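Local coordinates for terminal uridylyltransferase 1 (Trypanosoma brucei, PDB 5I49), which catalyses the addition of uridines from UTP to the 3' ends of guide RNAs, ribosomal RNAs and some mRNAs in the mitochondrion, supporting RNA editing, at residues F107-S112 with D123-V128; A170-I175 with S288-G293. All coordinates share one frame; numbering follows the deposited sequence. Where two conformers were deposited one is given.

Interaction 1. Residues F107-S112 with D123-V128. With 2KH (5'-O-[(S)-hydroxy{[(S)-hydroxy(phosphonooxy)phosphoryl]amino}phosphoryl]uridine), chain C.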
ATOM      1  N   PHE A 107       0.662 -13.413   1.799  1.00 10.45           N
ATOM      2  CA  PHE A 107      -0.441 -12.553   2.210  1.00 10.32           C
ATOM      3  C   PHE A 107      -0.326 -11.305   1.354  1.00  9.91           C
ATOM      4  O   PHE A 107       0.772 -10.775   1.199  1.00 14.37           O
ATOM      5  CB  PHE A 107      -0.266 -12.132   3.677  1.00 10.35           C
ATOM      6  CG  PHE A 107      -0.271 -13.284   4.673  1.00 10.95           C
ATOM      7  CD1 PHE A 107       0.794 -14.180   4.742  1.00 13.75           C
ATOM      8  CD2 PHE A 107      -1.321 -13.435   5.571  1.00 14.53           C
ATOM      9  CE1 PHE A 107       0.787 -15.229   5.671  1.00 12.69           C
ATOM     10  CE2 PHE A 107      -1.333 -14.473   6.511  1.00 13.00           C
ATOM     11  CZ  PHE A 107      -0.279 -15.371   6.557  1.00 13.40           C
ATOM     12  N   ILE A 108      -1.432 -10.818   0.797  1.00 11.08           N
ATOM     13  CA  ILE A 108      -1.392  -9.477   0.193  1.00  7.76           C
ATOM     14  C   ILE A 108      -1.663  -8.452   1.297  1.00 12.39           C
ATOM     15  O   ILE A 108      -2.517  -8.683   2.160  1.00 10.85           O
ATOM     16  CB  ILE A 108      -2.419  -9.332  -0.943  1.00 11.96           C
ATOM     17  CG1 ILE A 108      -2.009 -10.194  -2.128  1.00 10.78           C
ATOM     18  CG2 ILE A 108      -2.535  -7.863  -1.391  1.00 11.46           C
ATOM     19  CD1 ILE A 108      -3.041 -10.277  -3.212  1.00  8.35           C
ATOM     20  N   PHE A 109      -0.931  -7.334   1.309  1.00 12.69           N
ATOM     21  CA  PHE A 109      -1.315  -6.221   2.187  1.00 13.09           C
ATOM     22  C   PHE A 109      -1.265  -4.903   1.416  1.00 11.06           C
ATOM     23  O   PHE A 109      -1.053  -4.905   0.201  1.00 13.16           O
ATOM     24  CB  PHE A 109      -0.494  -6.169   3.503  1.00 10.50           C
ATOM     25  CG  PHE A 109       0.985  -5.867   3.317  1.00 10.07           C
ATOM     26  CD1 PHE A 109       1.872  -6.881   2.952  1.00 12.00           C
ATOM     27  CD2 PHE A 109       1.485  -4.588   3.545  1.00 11.63           C
ATOM     28  CE1 PHE A 109       3.234  -6.620   2.798  1.00 13.43           C
ATOM     29  CE2 PHE A 109       2.847  -4.308   3.389  1.00  9.28           C
ATOM     30  CZ  PHE A 109       3.726  -5.333   3.011  1.00 12.45           C
ATOM     31  N   GLY A 110      -1.477  -3.789   2.105  1.00 12.20           N
ATOM     32  CA  GLY A 110      -1.399  -2.505   1.436  1.00 13.06           C
ATOM     33  C   GLY A 110      -2.743  -2.072   0.882  1.00 13.93           C
ATOM     34  O   GLY A 110      -3.785  -2.431   1.439  1.00 13.24           O
ATOM     35  N   SER A 111      -2.726  -1.327  -0.223  1.00 13.41           N
ATOM     36  CA  SER A 111      -3.932  -0.648  -0.700  1.00 14.04           C
ATOM     37  C   SER A 111      -5.111  -1.537  -1.108  1.00 13.65           C
ATOM     38  O   SER A 111      -6.255  -1.151  -0.888  1.00 13.62           O
ATOM     39  CB  SER A 111      -3.598   0.346  -1.824  1.00 21.35           C
ATOM     40  OG  SER A 111      -3.358  -0.331  -3.043  1.00 28.51           O
ATOM     41  N   SER A 112      -4.863  -2.713  -1.696  1.00 12.39           N
ATOM     42  CA  SER A 112      -5.964  -3.571  -2.141  1.00 10.66           C
ATOM     43  C   SER A 112      -6.719  -4.132  -0.945  1.00 15.11           C
ATOM     44  O   SER A 112      -7.910  -4.454  -1.047  1.00 13.36           O
ATOM     45  CB  SER A 112      -5.476  -4.706  -3.056  1.00 18.62           C
ATOM     46  OG  SER A 112      -4.620  -5.608  -2.358  1.00 15.23           O
ATOM     47  N   ASP A 123       1.128  -0.957  -7.497  1.00 14.78           N
ATOM     48  CA  ASP A 123       1.882  -2.168  -7.153  1.00 15.61           C
ATOM     49  C   ASP A 123       1.246  -2.906  -5.976  1.00 18.06           C
ATOM     50  O   ASP A 123       0.502  -2.324  -5.181  1.00 20.54           O
ATOM     51  CB  ASP A 123       3.397  -1.953  -6.994  1.00 31.40           C
ATOM     52  CG  ASP A 123       3.746  -0.804  -6.096  1.00 39.88           C
ATOM     53  OD1 ASP A 123       2.986  -0.532  -5.146  1.00 49.63           O
ATOM     54  OD2 ASP A 123       4.805  -0.181  -6.337  1.00 39.14           O
ATOM     55  N   ILE A 124       1.490  -4.206  -5.910  1.00 14.07           N
ATOM     56  CA  ILE A 124       0.871  -5.055  -4.899  1.00 11.44           C
ATOM     57  C   ILE A 124       1.943  -5.364  -3.871  1.00 11.72           C
ATOM     58  O   ILE A 124       3.087  -5.577  -4.250  1.00 11.43           O
ATOM     59  CB  ILE A 124       0.409  -6.362  -5.558  1.00 10.90           C
ATOM     60  CG1 ILE A 124      -0.781  -6.088  -6.491  1.00 13.46           C
ATOM     61  CG2 ILE A 124       0.074  -7.424  -4.514  1.00 11.12           C
ATOM     62  CD1 ILE A 124      -2.065  -5.674  -5.766  1.00 14.56           C
ATOM     63  N   ASP A 125       1.593  -5.363  -2.585  1.00 11.65           N
ATOM     64  CA  ASP A 125       2.535  -5.760  -1.528  1.00 10.49           C
ATOM     65  C   ASP A 125       2.285  -7.206  -1.121  1.00 11.77           C
ATOM     66  O   ASP A 125       1.167  -7.563  -0.754  1.00 13.62           O
ATOM     67  CB  ASP A 125       2.368  -4.855  -0.293  1.00  9.04           C
ATOM     68  CG  ASP A 125       3.002  -3.484  -0.475  1.00 23.50           C
ATOM     69  OD1 ASP A 125       4.196  -3.429  -0.820  1.00 26.49           O
ATOM     70  OD2 ASP A 125       2.312  -2.463  -0.255  1.00 21.98           O
ATOM     71  N   PHE A 126       3.314  -8.050  -1.194  1.00  9.56           N
ATOM     72  CA  PHE A 126       3.173  -9.430  -0.760  1.00 12.07           C
ATOM     73  C   PHE A 126       4.041  -9.627   0.478  1.00 13.62           C
ATOM     74  O   PHE A 126       5.211  -9.201   0.504  1.00 15.71           O
ATOM     75  CB  PHE A 126       3.679 -10.401  -1.825  1.00  9.46           C
ATOM     76  CG  PHE A 126       2.845 -10.479  -3.072  1.00 10.19           C
ATOM     77  CD1 PHE A 126       1.527 -10.942  -3.032  1.00 10.77           C
ATOM     78  CD2 PHE A 126       3.414 -10.173  -4.311  1.00 11.33           C
ATOM     79  CE1 PHE A 126       0.780 -11.054  -4.201  1.00 10.97           C
ATOM     80  CE2 PHE A 126       2.670 -10.293  -5.486  1.00 11.51           C
ATOM     81  CZ  PHE A 126       1.355 -10.729  -5.429  1.00 12.69           C
ATOM     82  N   ALA A 127       3.482 -10.267   1.500  1.00 10.75           N
ATOM     83  CA  ALA A 127       4.281 -10.683   2.660  1.00 11.80           C
ATOM     84  C   ALA A 127       4.366 -12.202   2.648  1.00 12.03           C
ATOM     85  O   ALA A 127       3.361 -12.876   2.424  1.00 10.71           O
ATOM     86  CB  ALA A 127       3.647 -10.212   3.941  1.00  8.43           C
ATOM     87  N   VAL A 128       5.558 -12.740   2.898  1.00  9.54           N
ATOM     88  CA  VAL A 128       5.753 -14.189   2.909  1.00 11.65           C
ATOM     89  C   VAL A 128       6.055 -14.595   4.338  1.00 12.83           C
ATOM     90  O   VAL A 128       7.078 -14.190   4.896  1.00 14.55           O
ATOM     91  CB  VAL A 128       6.931 -14.587   2.004  1.00 12.16           C
ATOM     92  CG1 VAL A 128       7.209 -16.082   2.088  1.00 12.64           C
ATOM     93  CG2 VAL A 128       6.648 -14.173   0.558  1.00 13.72           C
TER
HETATM   94  PA  2KH C 702       1.993   2.980   1.535  1.00 21.09           P
HETATM   95  O1A 2KH C 702       3.092   2.532   0.605  1.00 19.88           O
HETATM   96  O2A 2KH C 702       2.411   4.338   2.291  1.00 26.09           O
HETATM   97  N3A 2KH C 702       0.515   3.127   0.762  0.60  9.45           N
HETATM   98  O5' 2KH C 702       1.797   1.916   2.663  1.00 25.75           O
HETATM   99  PB  2KH C 702       0.421   2.872  -0.874  0.72 18.04           P
HETATM  100  O1B 2KH C 702      -1.057   2.625  -1.190  1.00 23.84           O
HETATM  101  O2B 2KH C 702       1.217   1.625  -1.372  1.00 22.85           O
HETATM  102  O3B 2KH C 702       0.758   4.206  -1.691  1.00 21.71           O
HETATM  103  PG  2KH C 702       2.136   4.662  -2.335  0.64 16.84           P
HETATM  104  O1G 2KH C 702       1.922   4.905  -3.805  0.66 16.45           O
HETATM  105  O2G 2KH C 702       3.212   3.637  -2.134  0.75 18.20           O
HETATM  106  O3G 2KH C 702       2.543   5.924  -1.668  0.82 17.17           O
HETATM  107  C5' 2KH C 702       1.384   0.576   2.327  1.00 23.05           C
HETATM  108  C4' 2KH C 702       1.288  -0.332   3.467  1.00 18.55           C
HETATM  109  O4' 2KH C 702       2.578  -0.429   4.071  1.00 17.96           O
HETATM  110  C1' 2KH C 702       2.412  -0.434   5.481  1.00 20.39           C
HETATM  111  C2' 2KH C 702       0.949  -0.432   5.701  1.00 22.50           C
HETATM  112  O2' 2KH C 702       0.448  -1.740   5.746  1.00 18.25           O
HETATM  113  C3' 2KH C 702       0.414   0.225   4.542  1.00 21.44           C
HETATM  114  O3' 2KH C 702      -0.933  -0.101   4.354  1.00 20.25           O
HETATM  115  N1  2KH C 702       3.078   0.671   6.070  1.00 22.67           N
HETATM  116  C6  2KH C 702       3.421   1.760   5.324  1.00 20.96           C
HETATM  117  C2  2KH C 702       3.392   0.636   7.384  1.00 24.42           C
HETATM  118  O2  2KH C 702       3.091  -0.351   8.067  1.00 26.91           O
HETATM  119  N3  2KH C 702       4.020   1.660   7.980  1.00 23.14           N
HETATM  120  C4  2KH C 702       4.375   2.767   7.294  1.00 24.98           C
HETATM  121  O4  2KH C 702       5.044   3.837   7.951  1.00 28.50           O
HETATM  122  C5  2KH C 702       4.075   2.844   5.930  1.00 21.34           C
HETATM  123  O   HOH W   1      -0.046  -0.779  -1.137  1.00 22.92           O
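F109 lays one face of its ring on the CB of D125, a CH-pi contact with CB 3.5 Å from the ring centroid and almost on the ring normal. The phenyl is carried there by a chi1 of 66°, which sets CG between the backbone N and the carbonyl carbon, and its plane runs within 14° of that of the carboxylate. A127 CB reaches F109 CE1 at 3.8 Å. Beside this stack the backbones pair as antiparallel strands: F107 and A127 exchange two nearly straight N-H...O bonds of 2.8 Å, from F107 N to A127 O and from A127 N to F107 O, and F109 N adds a more bent one to D125 O. On the opposite face I108 CG1 lies 3.6 Å from F126 CE1, with R90 of helix 80-100 against both side chains. These strands form one side of the palm of the nucleotidyltransferase fold; D123 and D125 probably bind the catalytic magnesium, as in related enzymes, and the helix entered after G110 carries S111, which probably contacts UTP. Toward the nucleotide the packing gives way to water. One water accepts from S111 N at 2.9 Å and lies 3.0 Å from D125 OD2 and 2.7 Å from O2B of the UTP analogue, while the ribose O4' lies at the edge of the F109 ring, in its plane.

Interaction 2. Residues A170-I175 with S288-G293. With 2KH (5'-O-[(S)-hydroxy{[(S)-hydroxy(phosphonooxy)phosphoryl]amino}phosphoryl]uridine), chain C.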
ATOM      1  N   ALA A 170      19.032  -3.841   2.136  1.00 50.51           N
ATOM      2  CA  ALA A 170      18.252  -2.712   2.639  1.00 41.33           C
ATOM      3  C   ALA A 170      17.968  -2.932   4.119  1.00 46.48           C
ATOM      4  O   ALA A 170      18.278  -3.998   4.653  1.00 44.35           O
ATOM      5  CB  ALA A 170      16.953  -2.593   1.885  1.00 33.31           C
ATOM      6  N   ARG A 171      17.360  -1.946   4.775  1.00 46.73           N
ATOM      7  CA  ARG A 171      17.007  -2.106   6.186  1.00 53.15           C
ATOM      8  C   ARG A 171      15.992  -3.235   6.335  1.00 47.69           C
ATOM      9  O   ARG A 171      16.076  -4.055   7.256  1.00 44.51           O
ATOM     10  CB  ARG A 171      16.444  -0.808   6.773  1.00 57.99           C
ATOM     11  CG  ARG A 171      16.318  -0.830   8.294  1.00 57.27           C
ATOM     12  CD  ARG A 171      15.475   0.324   8.813  1.00 56.55           C
ATOM     13  NE  ARG A 171      14.287  -0.160   9.514  1.00 58.21           N
ATOM     14  CZ  ARG A 171      13.057  -0.145   9.004  1.00 55.59           C
ATOM     15  NH1 ARG A 171      12.847   0.349   7.791  1.00 57.54           N
ATOM     16  NH2 ARG A 171      12.035  -0.612   9.711  1.00 47.25           N
ATOM     17  N   VAL A 172      15.027  -3.256   5.423  1.00 40.55           N
ATOM     18  CA  VAL A 172      14.110  -4.377   5.300  1.00 39.03           C
ATOM     19  C   VAL A 172      14.335  -4.961   3.910  1.00 26.28           C
ATOM     20  O   VAL A 172      13.892  -4.385   2.916  1.00 21.85           O
ATOM     21  CB  VAL A 172      12.647  -3.934   5.485  1.00 38.17           C
ATOM     22  CG1 VAL A 172      11.728  -5.135   5.516  1.00 34.61           C
ATOM     23  CG2 VAL A 172      12.504  -3.136   6.772  1.00 44.91           C
ATOM     24  N   PRO A 173      15.067  -6.085   3.833  1.00 23.92           N
ATOM     25  CA  PRO A 173      15.381  -6.666   2.524  1.00 15.19           C
ATOM     26  C   PRO A 173      14.105  -7.078   1.811  1.00 15.22           C
ATOM     27  O   PRO A 173      13.228  -7.677   2.431  1.00 18.32           O
ATOM     28  CB  PRO A 173      16.218  -7.902   2.878  1.00 16.47           C
ATOM     29  CG  PRO A 173      16.804  -7.579   4.231  1.00 20.99           C
ATOM     30  CD  PRO A 173      15.686  -6.846   4.933  1.00 19.74           C
ATOM     31  N   ILE A 174      13.980  -6.723   0.534  1.00 14.24           N
ATOM     32  CA  ILE A 174      12.808  -7.120  -0.235  1.00 12.34           C
ATOM     33  C   ILE A 174      13.224  -7.544  -1.627  1.00 11.88           C
ATOM     34  O   ILE A 174      14.386  -7.394  -2.003  1.00 13.84           O
ATOM     35  CB  ILE A 174      11.776  -5.985  -0.352  1.00 19.17           C
ATOM     36  CG1 ILE A 174      12.358  -4.778  -1.094  1.00 17.76           C
ATOM     37  CG2 ILE A 174      11.271  -5.569   1.015  1.00 16.79           C
ATOM     38  CD1 ILE A 174      11.293  -3.714  -1.398  1.00 21.55           C
ATOM     39  N   ILE A 175      12.276  -8.115  -2.369  1.00 11.62           N
ATOM     40  CA  ILE A 175      12.416  -8.278  -3.808  1.00 11.07           C
ATOM     41  C   ILE A 175      11.404  -7.342  -4.442  1.00 13.12           C
ATOM     42  O   ILE A 175      10.226  -7.356  -4.074  1.00 13.63           O
ATOM     43  CB  ILE A 175      12.087  -9.711  -4.259  1.00 13.30           C
ATOM     44  CG1 ILE A 175      13.058 -10.712  -3.625  1.00  9.76           C
ATOM     45  CG2 ILE A 175      12.115  -9.817  -5.784  1.00 10.68           C
ATOM     46  CD1 ILE A 175      12.627 -12.160  -3.793  1.00 13.68           C
ATOM     47  N   SER A 288       8.080  -8.997   0.665  0.60 11.03           N
ATOM     48  CA  SER A 288       8.801  -8.897   1.932  0.60 13.35           C
ATOM     49  C   SER A 288       8.504 -10.103   2.801  0.60 13.30           C
ATOM     50  O   SER A 288       7.643 -10.918   2.478  0.60 13.25           O
ATOM     51  CB  SER A 288       8.425  -7.622   2.668  0.60 14.41           C
ATOM     52  OG  SER A 288       7.029  -7.582   2.890  0.60 19.01           O
ATOM     53  N   PHE A 289       9.219 -10.213   3.911  1.00 14.20           N
ATOM     54  CA  PHE A 289       9.138 -11.409   4.746  1.00 17.36           C
ATOM     55  C   PHE A 289       8.571 -11.126   6.131  1.00 17.35           C
ATOM     56  O   PHE A 289       8.552 -12.005   7.003  1.00 16.54           O
ATOM     57  CB  PHE A 289      10.522 -12.069   4.818  1.00 16.58           C
ATOM     58  CG  PHE A 289      11.025 -12.535   3.477  1.00 15.89           C
ATOM     59  CD1 PHE A 289      10.643 -13.768   2.967  1.00 15.95           C
ATOM     60  CD2 PHE A 289      11.835 -11.718   2.704  1.00 18.37           C
ATOM     61  CE1 PHE A 289      11.080 -14.198   1.722  1.00 15.34           C
ATOM     62  CE2 PHE A 289      12.273 -12.133   1.460  1.00 14.90           C
ATOM     63  CZ  PHE A 289      11.900 -13.375   0.966  1.00 16.52           C
ATOM     64  N   ARG A 290       8.078  -9.906   6.319  1.00 15.67           N
ATOM     65  CA  ARG A 290       7.580  -9.476   7.622  1.00 14.19           C
ATOM     66  C   ARG A 290       6.068  -9.313   7.625  1.00 21.83           C
ATOM     67  O   ARG A 290       5.458  -9.079   6.582  1.00 20.40           O
ATOM     68  CB  ARG A 290       8.262  -8.170   8.033  1.00 19.93           C
ATOM     69  CG  ARG A 290       9.775  -8.299   8.065  1.00 24.64           C
ATOM     70  CD  ARG A 290      10.445  -7.033   8.542  1.00 26.20           C
ATOM     71  NE  ARG A 290      11.899  -7.147   8.454  1.00 21.03           N
ATOM     72  CZ  ARG A 290      12.741  -6.267   8.977  1.00 30.65           C
ATOM     73  NH1 ARG A 290      12.271  -5.216   9.631  1.00 29.37           N
ATOM     74  NH2 ARG A 290      14.049  -6.439   8.846  1.00 27.76           N
ATOM     75  N   ALA A 291       5.468  -9.423   8.804  1.00 18.76           N
ATOM     76  CA  ALA A 291       4.013  -9.407   8.927  1.00 19.03           C
ATOM     77  C   ALA A 291       3.455  -8.027   9.249  1.00 19.08           C
ATOM     78  O   ALA A 291       2.239  -7.863   9.332  1.00 22.06           O
ATOM     79  CB  ALA A 291       3.577 -10.389   9.992  1.00 20.78           C
ATOM     80  N   PHE A 292       4.333  -7.045   9.447  1.00 20.02           N
ATOM     81  CA  PHE A 292       3.916  -5.762  10.031  1.00 32.00           C
ATOM     82  C   PHE A 292       2.744  -5.100   9.279  1.00 30.22           C
ATOM     83  O   PHE A 292       1.778  -4.621   9.891  1.00 32.35           O
ATOM     84  CB  PHE A 292       5.117  -4.804  10.142  1.00 38.07           C
ATOM     85  CG  PHE A 292       5.499  -4.149   8.841  1.00 46.61           C
ATOM     86  CD1 PHE A 292       5.253  -2.797   8.632  1.00 47.77           C
ATOM     87  CD2 PHE A 292       6.079  -4.886   7.816  1.00 53.24           C
ATOM     88  CE1 PHE A 292       5.586  -2.192   7.429  1.00 46.73           C
ATOM     89  CE2 PHE A 292       6.414  -4.287   6.609  1.00 59.36           C
ATOM     90  CZ  PHE A 292       6.165  -2.936   6.416  1.00 54.21           C
ATOM     91  N   GLY A 293       2.812  -5.117   7.954  1.00 13.67           N
ATOM     92  CA  GLY A 293       1.839  -4.390   7.140  1.00 12.77           C
ATOM     93  C   GLY A 293       0.471  -5.035   7.111  1.00 13.94           C
ATOM     94  O   GLY A 293      -0.514  -4.408   6.706  1.00 10.38           O
TER
HETATM   95  PA  2KH C 702       1.993   2.980   1.535  1.00 21.09           P
HETATM   96  O1A 2KH C 702       3.092   2.532   0.605  1.00 19.88           O
HETATM   97  O2A 2KH C 702       2.411   4.338   2.291  1.00 26.09           O
HETATM   98  N3A 2KH C 702       0.515   3.127   0.762  0.60  9.45           N
HETATM   99  O5' 2KH C 702       1.797   1.916   2.663  1.00 25.75           O
HETATM  100  PB  2KH C 702       0.421   2.872  -0.874  0.72 18.04           P
HETATM  101  O1B 2KH C 702      -1.057   2.625  -1.190  1.00 23.84           O
HETATM  102  O2B 2KH C 702       1.217   1.625  -1.372  1.00 22.85           O
HETATM  103  O3B 2KH C 702       0.758   4.206  -1.691  1.00 21.71           O
HETATM  104  PG  2KH C 702       2.136   4.662  -2.335  0.64 16.84           P
HETATM  105  O1G 2KH C 702       1.922   4.905  -3.805  0.66 16.45           O
HETATM  106  O2G 2KH C 702       3.212   3.637  -2.134  0.75 18.20           O
HETATM  107  O3G 2KH C 702       2.543   5.924  -1.668  0.82 17.17           O
HETATM  108  C5' 2KH C 702       1.384   0.576   2.327  1.00 23.05           C
HETATM  109  C4' 2KH C 702       1.288  -0.332   3.467  1.00 18.55           C
HETATM  110  O4' 2KH C 702       2.578  -0.429   4.071  1.00 17.96           O
HETATM  111  C1' 2KH C 702       2.412  -0.434   5.481  1.00 20.39           C
HETATM  112  C2' 2KH C 702       0.949  -0.432   5.701  1.00 22.50           C
HETATM  113  O2' 2KH C 702       0.448  -1.740   5.746  1.00 18.25           O
HETATM  114  C3' 2KH C 702       0.414   0.225   4.542  1.00 21.44           C
HETATM  115  O3' 2KH C 702      -0.933  -0.101   4.354  1.00 20.25           O
HETATM  116  N1  2KH C 702       3.078   0.671   6.070  1.00 22.67           N
HETATM  117  C6  2KH C 702       3.421   1.760   5.324  1.00 20.96           C
HETATM  118  C2  2KH C 702       3.392   0.636   7.384  1.00 24.42           C
HETATM  119  O2  2KH C 702       3.091  -0.351   8.067  1.00 26.91           O
HETATM  120  N3  2KH C 702       4.020   1.660   7.980  1.00 23.14           N
HETATM  121  C4  2KH C 702       4.375   2.767   7.294  1.00 24.98           C
HETATM  122  O4  2KH C 702       5.044   3.837   7.951  1.00 28.50           O
HETATM  123  C5  2KH C 702       4.075   2.844   5.930  1.00 21.34           C
HETATM  124  O   HOH W   2      11.445  -8.404   4.484  1.00 20.02           O
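V172 spreads both methyls over one face of the R290 guanidinium, at a corner of the nucleotidyltransferase palm where the loop entering strand 174-177 meets the loop leaving strand 285-288. This apolar-on-planar contact is the main one. CG1 sits 3.6 Å from R290 NE and CG2 3.5 Å from R290 NH1, so the flat group is overlaid along its length from NE to NH1. R290 arrives there stretched out, with chi2 and chi3 both near 180°, and the two side chains meet at a slant. The CG2 methyl of V172 also lies over a face of the R171 guanidinium, offset toward its rim, which places one methyl against two cationic planes.

Among the charged groups, R290 NE forms a salt bridge with E143 at the start of helix 143-157, which fixes the arginine from outside the two segments. R171, probably an RNA-binding residue, brings its NH2 to 4.6 Å from R290 NH1, a separation at which the two like charges are not in contact. Purely apolar contact continues at the strands, where I174 CG2 touches S288 CB at 3.9 Å.

No direct hydrogen bond joins the segments; water takes that role, donating to P173 O and accepting from F289 N. The same carbonyl oxygen of P173 faces the edge of the F289 ring, whose other neighbours include A146 of helix 143-157.

At the far end, 288-293 runs into the helix that borders the nucleotide. G293, a UTP-binding residue, places its carbonyl O 3.0 Å from O2' of the UTP analogue, and F292 CE1 comes within 3.2 Å of uracil O2.

From the N terminus, strand 105-109 and the short helix after it come first, and interaction 1 closes a loop of ten residues when 123-128 returns antiparallel. Only then does 170-175 begin interaction 2, whose much longer excursion of 112 residues holds the four-stranded antiparallel sheet before 288-293 comes back. The two contacts therefore follow in series and neither nest nor cross. They meet in the five-stranded palm sheet, where strand 285-288 lies between 124-129 and 174-177: V128 N and S288 O, and S288 N and F126 O, probably hydrogen-bond. F109 CD2 also packs on G293 CA, and both contacts touch the UTP analogue.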